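Local coordinates for DNA mismatch repair protein MUTS (Thermus aquaticus, PDB 1EWQ), which takes part in DNA mismatch repair, binding mispaired DNA, possibly as the recognition step, and has a weak ATPase activity, at residues C[582-587]-C[711-716]; C[434-439]-C[454-459]; C[91-96]-C[110-115]; C[141-146]-C[161-166]. All coordinates share one frame; numbering follows the deposited sequence.

Interaction 1: residues C[582-587]-C[711-716]; sequences TGPNMA and LHVAAR. With SO4 (sulfate ion), chain E.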
loop_
_atom_site.group_PDB
_atom_site.type_symbol
_atom_site.label_atom_id
_atom_site.label_comp_id
_atom_site.label_asym_id
_atom_site.label_seq_id
_atom_site.Cartn_x
_atom_site.Cartn_y
_atom_site.Cartn_z
ATOM N N THR C 582 -20.034 4.974 -35.290
ATOM C CA THR C 582 -20.734 6.086 -34.666
ATOM C C THR C 582 -21.736 5.567 -33.636
ATOM O O THR C 582 -21.935 4.366 -33.505
ATOM C CB THR C 582 -21.459 6.948 -35.739
ATOM O OG1 THR C 582 -22.075 6.091 -36.711
ATOM C CG2 THR C 582 -20.472 7.863 -36.439
ATOM N N GLY C 583 -22.356 6.480 -32.900
ATOM C CA GLY C 583 -23.314 6.084 -31.887
ATOM C C GLY C 583 -22.872 6.605 -30.531
ATOM O O GLY C 583 -21.729 7.036 -30.376
ATOM N N PRO C 584 -23.750 6.562 -29.520
ATOM C CA PRO C 584 -23.431 7.044 -28.177
ATOM C C PRO C 584 -22.493 6.148 -27.405
ATOM O O PRO C 584 -22.275 4.994 -27.762
ATOM C CB PRO C 584 -24.794 7.103 -27.513
ATOM C CG PRO C 584 -25.451 5.887 -28.081
ATOM C CD PRO C 584 -25.106 5.986 -29.555
ATOM N N ASN C 585 -21.936 6.701 -26.339
ATOM C CA ASN C 585 -21.062 5.949 -25.460
ATOM C C ASN C 585 -21.987 5.096 -24.578
ATOM O O ASN C 585 -23.206 5.262 -24.611
ATOM C CB ASN C 585 -20.239 6.913 -24.605
ATOM C CG ASN C 585 -19.278 7.742 -25.431
ATOM O OD1 ASN C 585 -18.313 7.215 -25.992
ATOM N ND2 ASN C 585 -19.535 9.043 -25.514
HETATM N N MSE C 586 -21.411 4.187 -23.801
HETATM C CA MSE C 586 -22.194 3.312 -22.931
HETATM C C MSE C 586 -22.940 2.241 -23.729
HETATM O O MSE C 586 -23.810 1.559 -23.198
HETATM C CB MSE C 586 -23.199 4.122 -22.100
HETATM C CG MSE C 586 -22.562 5.112 -21.130
HETATM SE SE MSE C 586 -23.884 6.074 -20.076
HETATM C CE MSE C 586 -24.507 7.256 -21.451
ATOM N N ALA C 587 -22.606 2.101 -25.006
ATOM C CA ALA C 587 -23.238 1.096 -25.849
ATOM C C ALA C 587 -22.209 0.071 -26.321
ATOM O O ALA C 587 -22.412 -0.599 -27.330
ATOM C CB ALA C 587 -23.907 1.755 -27.046
ATOM N N LEU C 711 -20.334 1.674 -39.419
ATOM C CA LEU C 711 -20.978 0.809 -38.447
ATOM C C LEU C 711 -21.416 1.760 -37.330
ATOM O O LEU C 711 -20.975 2.908 -37.276
ATOM C CB LEU C 711 -20.008 -0.239 -37.882
ATOM C CG LEU C 711 -19.550 -1.400 -38.766
ATOM C CD1 LEU C 711 -18.687 -2.345 -37.935
ATOM C CD2 LEU C 711 -20.756 -2.152 -39.317
ATOM N N HIS C 712 -22.291 1.292 -36.447
ATOM C CA HIS C 712 -22.754 2.127 -35.354
ATOM C C HIS C 712 -23.508 1.328 -34.316
ATOM O O HIS C 712 -23.863 0.164 -34.529
ATOM C CB HIS C 712 -23.672 3.256 -35.869
ATOM C CG HIS C 712 -25.056 2.801 -36.240
ATOM N ND1 HIS C 712 -25.318 2.028 -37.350
ATOM C CD2 HIS C 712 -26.251 2.999 -35.634
ATOM C CE1 HIS C 712 -26.614 1.768 -37.411
ATOM N NE2 HIS C 712 -27.201 2.345 -36.380
ATOM N N VAL C 713 -23.723 1.965 -33.177
ATOM C CA VAL C 713 -24.489 1.371 -32.104
ATOM C C VAL C 713 -25.593 2.386 -31.863
ATOM O O VAL C 713 -25.463 3.554 -32.234
ATOM C CB VAL C 713 -23.645 1.171 -30.831
ATOM C CG1 VAL C 713 -22.634 0.047 -31.061
ATOM C CG2 VAL C 713 -22.936 2.464 -30.466
ATOM N N ALA C 714 -26.681 1.950 -31.253
ATOM C CA ALA C 714 -27.787 2.850 -31.020
ATOM C C ALA C 714 -28.363 2.750 -29.622
ATOM O O ALA C 714 -28.171 1.754 -28.915
ATOM C CB ALA C 714 -28.884 2.588 -32.056
ATOM N N ALA C 715 -29.056 3.811 -29.229
ATOM C CA ALA C 715 -29.723 3.865 -27.943
ATOM C C ALA C 715 -31.199 3.855 -28.310
ATOM O O ALA C 715 -31.562 4.192 -29.440
ATOM C CB ALA C 715 -29.367 5.142 -27.210
ATOM N N ARG C 716 -32.044 3.461 -27.368
ATOM C CA ARG C 716 -33.477 3.406 -27.613
ATOM C C ARG C 716 -34.236 4.099 -26.494
ATOM O O ARG C 716 -34.068 3.765 -25.323
ATOM C CB ARG C 716 -33.927 1.954 -27.705
ATOM C CG ARG C 716 -34.522 1.565 -29.041
ATOM C CD ARG C 716 -35.921 2.125 -29.218
ATOM N NE ARG C 716 -36.565 1.558 -30.403
ATOM C CZ ARG C 716 -37.792 1.868 -30.816
ATOM N NH1 ARG C 716 -38.520 2.750 -30.141
ATOM N NH2 ARG C 716 -38.297 1.293 -31.903
HETATM S S SO4 E . -17.792 3.506 -24.926
HETATM O O1 SO4 E . -16.442 4.009 -24.600
HETATM O O2 SO4 E . -18.688 3.783 -23.789
HETATM O O3 SO4 E . -18.315 4.187 -26.123
HETATM O O4 SO4 E . -17.764 2.055 -25.165
HETATM O O HOH W 1 -20.258 5.183 -38.666
#
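The Walker A loop (P-loop), predicted to bind ATP, begins where T582, the last residue of strand 578-582, pairs with H712 on the parallel strand 708-716. T582 bonds to the two neighbours of H712: its N donates to L711 O at 3.0 Å, and its O accepts from V713 N, also at 3.0 Å. Its hydroxyl OG1 comes within 3.4 Å of H712 CB. OG1 also hydrogen-bonds to A733 N and to a water that hydrogen-bonds to L711 O as well. G583 suits the exit from the strand, since a CB here would clash with V713 O; its CA approaches that oxygen to 3.3 Å. The loop then folds over the strand: V713 CG2, set between the backbone N and the carbonyl carbon, meets A587 CB at 3.6 Å, and P584 CG lies 4.1 Å from A715 CB, a closeness that suits compact apolar residues. Further round, the N of selenomethionine M586 donates to sulfate O2 at 2.8 Å, almost straight (175°), and S590 OG holds the same ion. One part of the loop thus rests on the sheet by apolar contact while a backbone N-H receives an anion, consistent with a phosphate site.

Interaction 2: residues C[434-439]-C[454-459]; sequences GIPTLK and RPYYER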
loop_
_atom_site.group_PDB
_atom_site.type_symbol
_atom_site.label_atom_id
_atom_site.label_comp_id
_atom_site.label_asym_id
_atom_site.label_seq_id
_atom_site.Cartn_x
_atom_site.Cartn_y
_atom_site.Cartn_z
ATOM N N GLY C 434 17.212 -47.967 45.484
ATOM C CA GLY C 434 15.887 -48.211 46.024
ATOM C C GLY C 434 14.986 -46.992 45.893
ATOM O O GLY C 434 13.922 -46.935 46.499
ATOM N N ILE C 435 15.414 -46.007 45.108
ATOM C CA ILE C 435 14.625 -44.802 44.900
ATOM C C ILE C 435 13.813 -44.998 43.616
ATOM O O ILE C 435 14.297 -44.755 42.512
ATOM C CB ILE C 435 15.539 -43.574 44.768
ATOM C CG1 ILE C 435 16.532 -43.547 45.934
ATOM C CG2 ILE C 435 14.705 -42.301 44.762
ATOM C CD1 ILE C 435 17.540 -42.418 45.865
ATOM N N PRO C 436 12.554 -45.439 43.751
ATOM C CA PRO C 436 11.668 -45.685 42.610
ATOM C C PRO C 436 11.538 -44.570 41.574
ATOM O O PRO C 436 11.545 -44.843 40.377
ATOM C CB PRO C 436 10.334 -46.031 43.278
ATOM C CG PRO C 436 10.386 -45.241 44.547
ATOM C CD PRO C 436 11.796 -45.509 45.012
ATOM N N THR C 437 11.424 -43.323 42.023
ATOM C CA THR C 437 11.280 -42.211 41.088
ATOM C C THR C 437 12.588 -41.638 40.539
ATOM O O THR C 437 12.580 -40.601 39.878
ATOM C CB THR C 437 10.476 -41.064 41.721
ATOM O OG1 THR C 437 11.060 -40.706 42.980
ATOM C CG2 THR C 437 9.029 -41.485 41.928
ATOM N N LEU C 438 13.713 -42.299 40.806
ATOM C CA LEU C 438 14.999 -41.817 40.296
ATOM C C LEU C 438 14.921 -41.766 38.775
ATOM O O LEU C 438 14.262 -42.593 38.147
ATOM C CB LEU C 438 16.140 -42.745 40.729
ATOM C CG LEU C 438 17.558 -42.429 40.234
ATOM C CD1 LEU C 438 18.570 -43.108 41.133
ATOM C CD2 LEU C 438 17.735 -42.879 38.781
ATOM N N LYS C 439 15.591 -40.790 38.181
ATOM C CA LYS C 439 15.561 -40.664 36.737
ATOM C C LYS C 439 16.868 -40.244 36.107
ATOM O O LYS C 439 17.691 -39.587 36.733
ATOM C CB LYS C 439 14.459 -39.675 36.316
ATOM C CG LYS C 439 13.070 -40.302 36.272
ATOM C CD LYS C 439 12.005 -39.340 35.752
ATOM C CE LYS C 439 11.763 -38.195 36.718
ATOM N NZ LYS C 439 10.640 -37.312 36.272
ATOM N N ARG C 454 13.514 -34.418 46.507
ATOM C CA ARG C 454 13.765 -34.070 47.900
ATOM C C ARG C 454 13.532 -35.180 48.923
ATOM O O ARG C 454 14.383 -35.413 49.776
ATOM C CB ARG C 454 12.936 -32.835 48.290
ATOM C CG ARG C 454 13.217 -32.309 49.702
ATOM C CD ARG C 454 12.453 -31.024 49.976
ATOM N NE ARG C 454 12.975 -29.897 49.203
ATOM C CZ ARG C 454 14.167 -29.339 49.397
ATOM N NH1 ARG C 454 14.976 -29.797 50.342
ATOM N NH2 ARG C 454 14.551 -28.322 48.639
ATOM N N PRO C 455 12.387 -35.887 48.847
ATOM C CA PRO C 455 12.108 -36.962 49.803
ATOM C C PRO C 455 13.165 -38.069 49.867
ATOM O O PRO C 455 13.172 -38.872 50.806
ATOM C CB PRO C 455 10.744 -37.487 49.345
ATOM C CG PRO C 455 10.097 -36.268 48.775
ATOM C CD PRO C 455 11.228 -35.672 47.964
ATOM N N TYR C 456 14.053 -38.129 48.882
ATOM C CA TYR C 456 15.082 -39.160 48.914
ATOM C C TYR C 456 16.503 -38.617 49.007
ATOM O O TYR C 456 17.452 -39.375 48.837
ATOM C CB TYR C 456 14.973 -40.079 47.694
ATOM C CG TYR C 456 13.651 -40.807 47.589
ATOM C CD1 TYR C 456 12.555 -40.217 46.956
ATOM C CD2 TYR C 456 13.485 -42.077 48.145
ATOM C CE1 TYR C 456 11.331 -40.876 46.883
ATOM C CE2 TYR C 456 12.262 -42.745 48.078
ATOM C CZ TYR C 456 11.192 -42.141 47.451
ATOM O OH TYR C 456 9.972 -42.784 47.411
ATOM N N TYR C 457 16.659 -37.322 49.281
ATOM C CA TYR C 457 17.996 -36.736 49.390
ATOM C C TYR C 457 18.951 -37.465 50.351
ATOM O O TYR C 457 20.122 -37.622 50.038
ATOM C CB TYR C 457 17.917 -35.258 49.809
ATOM C CG TYR C 457 17.465 -34.299 48.719
ATOM C CD1 TYR C 457 17.101 -34.762 47.452
ATOM C CD2 TYR C 457 17.386 -32.930 48.968
ATOM C CE1 TYR C 457 16.662 -33.880 46.457
ATOM C CE2 TYR C 457 16.956 -32.036 47.985
ATOM C CZ TYR C 457 16.591 -32.514 46.734
ATOM O OH TYR C 457 16.142 -31.638 45.774
ATOM N N GLU C 458 18.463 -37.906 51.509
ATOM C CA GLU C 458 19.322 -38.595 52.484
ATOM C C GLU C 458 19.508 -40.055 52.073
ATOM O O GLU C 458 20.144 -40.840 52.775
ATOM C CB GLU C 458 18.697 -38.545 53.894
ATOM C CG GLU C 458 18.022 -37.227 54.270
ATOM C CD GLU C 458 17.582 -37.182 55.731
ATOM O OE1 GLU C 458 16.673 -36.406 56.070
ATOM O OE2 GLU C 458 18.156 -37.918 56.552
ATOM N N ARG C 459 18.956 -40.396 50.918
ATOM C CA ARG C 459 19.004 -41.750 50.389
ATOM C C ARG C 459 20.025 -41.877 49.237
ATOM O O ARG C 459 20.311 -42.975 48.753
ATOM C CB ARG C 459 17.592 -42.099 49.914
ATOM C CG ARG C 459 17.078 -43.451 50.314
ATOM C CD ARG C 459 17.143 -43.740 51.812
ATOM N NE ARG C 459 17.223 -45.188 51.971
ATOM C CZ ARG C 459 17.557 -45.827 53.084
ATOM N NH1 ARG C 459 17.847 -45.158 54.191
ATOM N NH2 ARG C 459 17.642 -47.151 53.074
#
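I435 and Y456 have side chains that run antiparallel to each other, the isoleucine lying over one face of the tyrosine ring. I435 CG2, anti to the backbone N with CG1 on the other branch, does most of the touching: it sits 3.7 Å from the ring centroid and 24° off the normal, a CH-pi contact displaced toward CG, which it meets at 3.4 Å. The other branch ends at I435 CD1, 3.9 Å from Y456 CB and 4.1 Å from R459 CB. A beta-branched residue is apt here, because its two arms cover ring and stem together. P436 and T437 both lie square across the tyrosine. P436 CG approaches the hydroxyl, 3.8 Å from Y456 OH, and T437 OG1 stands 3.9 Å from Y456 CE1. A type I turn from I435 to L438 presents all three, and proline suits its second position, where phi is near -50°. The contact lies at the surface of what MutS proteins use as the DNA clamp, a small antiparallel sheet beyond helix 406-433. An alanine in place of Y456 takes the ring away, which would probably open a gap beside I435, P436 and T437 and leave I435 CG2 more open to solvent. With no direct polar bond between the segments, dispersion and the CH-pi term carry the contact.

Interaction 3: residues C[91-96]-C[110-115]; sequences RLAVAD and REVTQL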
loop_
_atom_site.group_PDB
_atom_site.type_symbol
_atom_site.label_atom_id
_atom_site.label_comp_id
_atom_site.label_asym_id
_atom_site.label_seq_id
_atom_site.Cartn_x
_atom_site.Cartn_y
_atom_site.Cartn_z
ATOM N N ARG C 91 18.405 -3.396 -0.765
ATOM C CA ARG C 91 19.261 -4.331 -1.494
ATOM C C ARG C 91 19.984 -4.979 -0.311
ATOM O O ARG C 91 20.291 -4.295 0.657
ATOM C CB ARG C 91 20.289 -3.620 -2.379
ATOM C CG ARG C 91 19.751 -2.965 -3.650
ATOM C CD ARG C 91 20.915 -2.649 -4.586
ATOM N NE ARG C 91 20.587 -1.679 -5.623
ATOM C CZ ARG C 91 20.406 -0.379 -5.406
ATOM N NH1 ARG C 91 20.524 0.117 -4.180
ATOM N NH2 ARG C 91 20.114 0.431 -6.417
ATOM N N LEU C 92 20.264 -6.275 -0.365
ATOM C CA LEU C 92 20.919 -6.913 0.771
ATOM C C LEU C 92 22.252 -7.595 0.488
ATOM O O LEU C 92 22.378 -8.387 -0.443
ATOM C CB LEU C 92 19.978 -7.939 1.399
ATOM C CG LEU C 92 18.530 -7.506 1.622
ATOM C CD1 LEU C 92 17.708 -8.711 2.045
ATOM C CD2 LEU C 92 18.476 -6.402 2.654
ATOM N N ALA C 93 23.246 -7.279 1.309
ATOM C CA ALA C 93 24.563 -7.895 1.201
ATOM C C ALA C 93 24.623 -8.858 2.382
ATOM O O ALA C 93 24.564 -8.441 3.537
ATOM C CB ALA C 93 25.658 -6.846 1.314
ATOM N N VAL C 94 24.714 -10.148 2.081
ATOM C CA VAL C 94 24.742 -11.182 3.105
ATOM C C VAL C 94 26.155 -11.612 3.450
ATOM O O VAL C 94 26.867 -12.177 2.620
ATOM C CB VAL C 94 23.937 -12.421 2.652
ATOM C CG1 VAL C 94 24.099 -13.558 3.653
ATOM C CG2 VAL C 94 22.472 -12.048 2.517
ATOM N N ALA C 95 26.557 -11.330 4.681
ATOM C CA ALA C 95 27.877 -11.703 5.152
ATOM C C ALA C 95 27.710 -12.859 6.126
ATOM O O ALA C 95 27.104 -12.704 7.185
ATOM C CB ALA C 95 28.535 -10.529 5.837
ATOM N N ASP C 96 28.230 -14.025 5.758
ATOM C CA ASP C 96 28.130 -15.200 6.618
ATOM C C ASP C 96 29.479 -15.599 7.199
ATOM O O ASP C 96 30.519 -15.034 6.855
ATOM C CB ASP C 96 27.576 -16.401 5.843
ATOM C CG ASP C 96 26.170 -16.174 5.327
ATOM O OD1 ASP C 96 25.329 -15.675 6.099
ATOM O OD2 ASP C 96 25.906 -16.512 4.154
ATOM N N ARG C 110 34.517 -14.061 8.102
ATOM C CA ARG C 110 33.245 -13.553 7.602
ATOM C C ARG C 110 33.433 -12.749 6.326
ATOM O O ARG C 110 34.282 -11.856 6.247
ATOM C CB ARG C 110 32.549 -12.709 8.668
ATOM C CG ARG C 110 32.166 -13.548 9.859
ATOM C CD ARG C 110 31.534 -12.767 10.991
ATOM N NE ARG C 110 31.516 -13.603 12.184
ATOM C CZ ARG C 110 31.033 -13.234 13.362
ATOM N NH1 ARG C 110 30.513 -12.026 13.518
ATOM N NH2 ARG C 110 31.076 -14.076 14.385
ATOM N N GLU C 111 32.631 -13.093 5.324
ATOM C CA GLU C 111 32.678 -12.435 4.031
ATOM C C GLU C 111 31.264 -12.388 3.467
ATOM O O GLU C 111 30.372 -13.098 3.931
ATOM C CB GLU C 111 33.567 -13.231 3.069
ATOM C CG GLU C 111 34.861 -13.741 3.681
ATOM C CD GLU C 111 35.558 -14.760 2.797
ATOM O OE1 GLU C 111 34.931 -15.789 2.466
ATOM O OE2 GLU C 111 36.732 -14.534 2.437
ATOM N N VAL C 112 31.069 -11.550 2.459
ATOM C CA VAL C 112 29.774 -11.436 1.816
ATOM C C VAL C 112 29.636 -12.616 0.860
ATOM O O VAL C 112 30.402 -12.750 -0.084
ATOM C CB VAL C 112 29.664 -10.113 1.038
ATOM C CG1 VAL C 112 28.315 -10.031 0.337
ATOM C CG2 VAL C 112 29.838 -8.940 1.994
ATOM N N THR C 113 28.661 -13.477 1.121
ATOM C CA THR C 113 28.429 -14.661 0.298
ATOM C C THR C 113 27.540 -14.404 -0.914
ATOM O O THR C 113 27.656 -15.084 -1.932
ATOM C CB THR C 113 27.821 -15.801 1.158
ATOM O OG1 THR C 113 28.875 -16.465 1.860
ATOM C CG2 THR C 113 27.055 -16.820 0.297
ATOM N N GLN C 114 26.659 -13.420 -0.811
ATOM C CA GLN C 114 25.759 -13.121 -1.909
ATOM C C GLN C 114 25.008 -11.834 -1.674
ATOM O O GLN C 114 24.863 -11.382 -0.540
ATOM C CB GLN C 114 24.749 -14.249 -2.079
ATOM C CG GLN C 114 24.083 -14.648 -0.782
ATOM C CD GLN C 114 22.856 -15.497 -0.997
ATOM O OE1 GLN C 114 22.301 -16.061 -0.050
ATOM N NE2 GLN C 114 22.415 -15.588 -2.246
ATOM N N LEU C 115 24.530 -11.252 -2.763
ATOM C CA LEU C 115 23.768 -10.028 -2.701
ATOM C C LEU C 115 22.344 -10.388 -3.094
ATOM O O LEU C 115 22.133 -11.266 -3.936
ATOM C CB LEU C 115 24.339 -9.007 -3.686
ATOM C CG LEU C 115 25.826 -8.671 -3.509
ATOM C CD1 LEU C 115 26.244 -7.640 -4.550
ATOM C CD2 LEU C 115 26.072 -8.130 -2.109
#
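The CD2 methyl of L115 leans over to A93, 3.7 Å from its CB, on the face both share in an antiparallel pair of strands, and here the packing is close. V112, on the same face, has CG1 anti to the backbone N (chi1 178°), which puts it 3.5 Å from V94 O and 4.3 Å from A93 CB. The small side chains of A93 and A95 leave room for L115 and V112, and for helix 15-26 packed on this face. A95 CA makes a CA-H...O contact of 3.1 Å with E111 O. V94 gives the pairing its irregularity: its N donates to Q114 O at 2.9 Å, but its O accepts from T113 N at 2.7 Å. T113 is thereby an extra residue opposite the regular strand, a beta bulge, and the register moves by one before D96 N bonds to E111 O at 3.0 Å. At the bulge T113 is exposed, and here the packing is looser. Its side chain stands roughly perpendicular to that of D96; D96 OD2 lies 3.6 Å from T113 CB, while OD1 hydrogen-bonds to Y40 OH. E111, also exposed, suits this polar margin. Strand 110-116 borders the sheet of domain I, the mismatch-binding domain in MutS proteins, with 92-97 between it and strand 31-36. From helix 15-26, L23 touches A95 and L16 touches R110, and helix 78-87 packs on V94 through F78.

Interaction 4: residues C[141-146]-C[161-166]; sequences DGWGLA and KSKSAL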
loop_
_atom_site.group_PDB
_atom_site.type_symbol
_atom_site.label_atom_id
_atom_site.label_comp_id
_atom_site.label_asym_id
_atom_site.label_seq_id
_atom_site.Cartn_x
_atom_site.Cartn_y
_atom_site.Cartn_z
ATOM N N ASP C 141 25.798 2.816 -31.266
ATOM C CA ASP C 141 25.352 2.344 -32.570
ATOM C C ASP C 141 23.947 1.781 -32.404
ATOM O O ASP C 141 23.644 0.680 -32.871
ATOM C CB ASP C 141 26.295 1.263 -33.121
ATOM C CG ASP C 141 27.705 1.776 -33.352
ATOM O OD1 ASP C 141 27.837 2.910 -33.869
ATOM O OD2 ASP C 141 28.677 1.049 -33.030
ATOM N N GLY C 142 23.099 2.554 -31.724
ATOM C CA GLY C 142 21.724 2.147 -31.471
ATOM C C GLY C 142 21.473 1.942 -29.985
ATOM O O GLY C 142 22.379 2.143 -29.163
ATOM N N TRP C 143 20.248 1.561 -29.623
ATOM C CA TRP C 143 19.936 1.317 -28.222
ATOM C C TRP C 143 20.056 -0.177 -27.904
ATOM O O TRP C 143 19.281 -0.994 -28.412
ATOM C CB TRP C 143 18.522 1.800 -27.876
ATOM C CG TRP C 143 18.322 3.292 -27.987
ATOM C CD1 TRP C 143 17.949 3.987 -29.100
ATOM C CD2 TRP C 143 18.472 4.263 -26.941
ATOM N NE1 TRP C 143 17.851 5.330 -28.813
ATOM C CE2 TRP C 143 18.168 5.527 -27.496
ATOM C CE3 TRP C 143 18.833 4.188 -25.588
ATOM C CZ2 TRP C 143 18.215 6.708 -26.746
ATOM C CZ3 TRP C 143 18.882 5.369 -24.839
ATOM C CH2 TRP C 143 18.572 6.611 -25.425
ATOM N N GLY C 144 21.035 -0.527 -27.070
ATOM C CA GLY C 144 21.230 -1.912 -26.683
ATOM C C GLY C 144 20.390 -2.239 -25.460
ATOM O O GLY C 144 20.410 -1.509 -24.480
ATOM N N LEU C 145 19.652 -3.341 -25.522
ATOM C CA LEU C 145 18.784 -3.759 -24.423
ATOM C C LEU C 145 19.011 -5.254 -24.223
ATOM O O LEU C 145 18.881 -6.035 -25.173
ATOM C CB LEU C 145 17.323 -3.516 -24.813
ATOM C CG LEU C 145 16.184 -3.361 -23.794
ATOM C CD1 LEU C 145 14.923 -3.956 -24.405
ATOM C CD2 LEU C 145 16.504 -4.022 -22.486
ATOM N N ALA C 146 19.358 -5.655 -23.000
ATOM C CA ALA C 146 19.589 -7.069 -22.709
ATOM C C ALA C 146 18.940 -7.475 -21.399
ATOM O O ALA C 146 18.843 -6.685 -20.465
ATOM C CB ALA C 146 21.082 -7.375 -22.670
ATOM N N LYS C 161 16.382 0.953 -32.843
ATOM C CA LYS C 161 16.763 2.211 -33.476
ATOM C C LYS C 161 16.303 3.466 -32.766
ATOM O O LYS C 161 16.995 4.485 -32.797
ATOM C CB LYS C 161 16.260 2.233 -34.917
ATOM C CG LYS C 161 15.152 1.233 -35.179
ATOM C CD LYS C 161 13.939 1.472 -34.280
ATOM C CE LYS C 161 13.287 0.145 -33.960
ATOM N NZ LYS C 161 14.341 -0.763 -33.450
ATOM N N SER C 162 15.144 3.411 -32.124
ATOM C CA SER C 162 14.639 4.585 -31.430
ATOM C C SER C 162 14.479 4.346 -29.936
ATOM O O SER C 162 14.588 3.217 -29.449
ATOM C CB SER C 162 13.304 5.038 -32.037
ATOM O OG SER C 162 12.287 4.067 -31.870
ATOM N N LYS C 163 14.239 5.435 -29.214
ATOM C CA LYS C 163 14.055 5.390 -27.774
ATOM C C LYS C 163 12.669 4.817 -27.509
ATOM O O LYS C 163 12.450 4.094 -26.535
ATOM C CB LYS C 163 14.167 6.805 -27.214
ATOM C CG LYS C 163 14.206 6.907 -25.709
ATOM C CD LYS C 163 14.484 8.351 -25.300
ATOM C CE LYS C 163 13.482 9.299 -25.961
ATOM N NZ LYS C 163 13.682 10.707 -25.549
ATOM N N SER C 164 11.740 5.143 -28.403
ATOM C CA SER C 164 10.369 4.670 -28.310
ATOM C C SER C 164 10.329 3.143 -28.294
ATOM O O SER C 164 9.704 2.542 -27.421
ATOM C CB SER C 164 9.562 5.177 -29.503
ATOM O OG SER C 164 8.431 5.892 -29.061
ATOM N N ALA C 165 10.995 2.529 -29.268
ATOM C CA ALA C 165 11.035 1.078 -29.377
ATOM C C ALA C 165 11.764 0.473 -28.185
ATOM O O ALA C 165 11.401 -0.597 -27.703
ATOM C CB ALA C 165 11.712 0.664 -30.674
ATOM N N LEU C 166 12.799 1.152 -27.712
ATOM C CA LEU C 166 13.530 0.651 -26.557
ATOM C C LEU C 166 12.547 0.549 -25.401
ATOM O O LEU C 166 12.357 -0.523 -24.834
ATOM C CB LEU C 166 14.666 1.595 -26.164
ATOM C CG LEU C 166 15.223 1.317 -24.759
ATOM C CD1 LEU C 166 15.941 -0.044 -24.743
ATOM C CD2 LEU C 166 16.161 2.443 -24.348
#
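W143 buries the most surface of the contact, because its long ring reaches from L166 to the start of the helix. The leucine lies nearly perpendicular to it, its methyl CD2 pressed to 3.4 Å from W143 CE3. One face of the five-membered ring receives K163 CA, 4.2 Å from the centroid and 22° off the normal. The aliphatic part of K163 runs beside the indole in the same direction, with CB 4.1 Å from W143 CZ2, and its ammonium pairs with E193. At the edge, near the ring plane, K161 O lies 3.9 Å from W143 CD1. The elements are the strand 143-149, which leads through a hairpin into 154-160, and the helix 163-173 that follows, in a domain whose strand order matches the RNase H-like fold. S162 is the N-cap of that helix, its OG accepting from A165 N at 3.3 Å. An alanine in place of W143 removes the indole, which would probably open a gap between L166 CD2 and K163 and let both side chains shift. Branching lets L166 send one methyl to each partner: L145, with CG anti to the backbone N (chi1 -158°), has that CG 3.5 Å from L166 CD1, closer than usual for two carbons, so the packing here is slightly strained.

Overall arrangement
From the N terminus, interaction 3 comes first and closes a short loop between adjacent strands of domain I. Interaction 4 follows in domain II, about 34 Å away between centres, closing a hairpin of similar length onto the helix after it. Interaction 2 again spans a hairpin, at the far tip of the long helix 406-433 in the clamp. Interaction 1 closes last and much the widest, joining the P-loop end of strand 578-582 to strand 708-716, 124 residues apart at the closest ends, in the ATPase domain. The four loops run in series, none nested in or crossing another. Interactions 1 and 2 lie about 97 Å apart, centre to centre, on opposite sides of the chain's middle, and each of the four lies within a different domain.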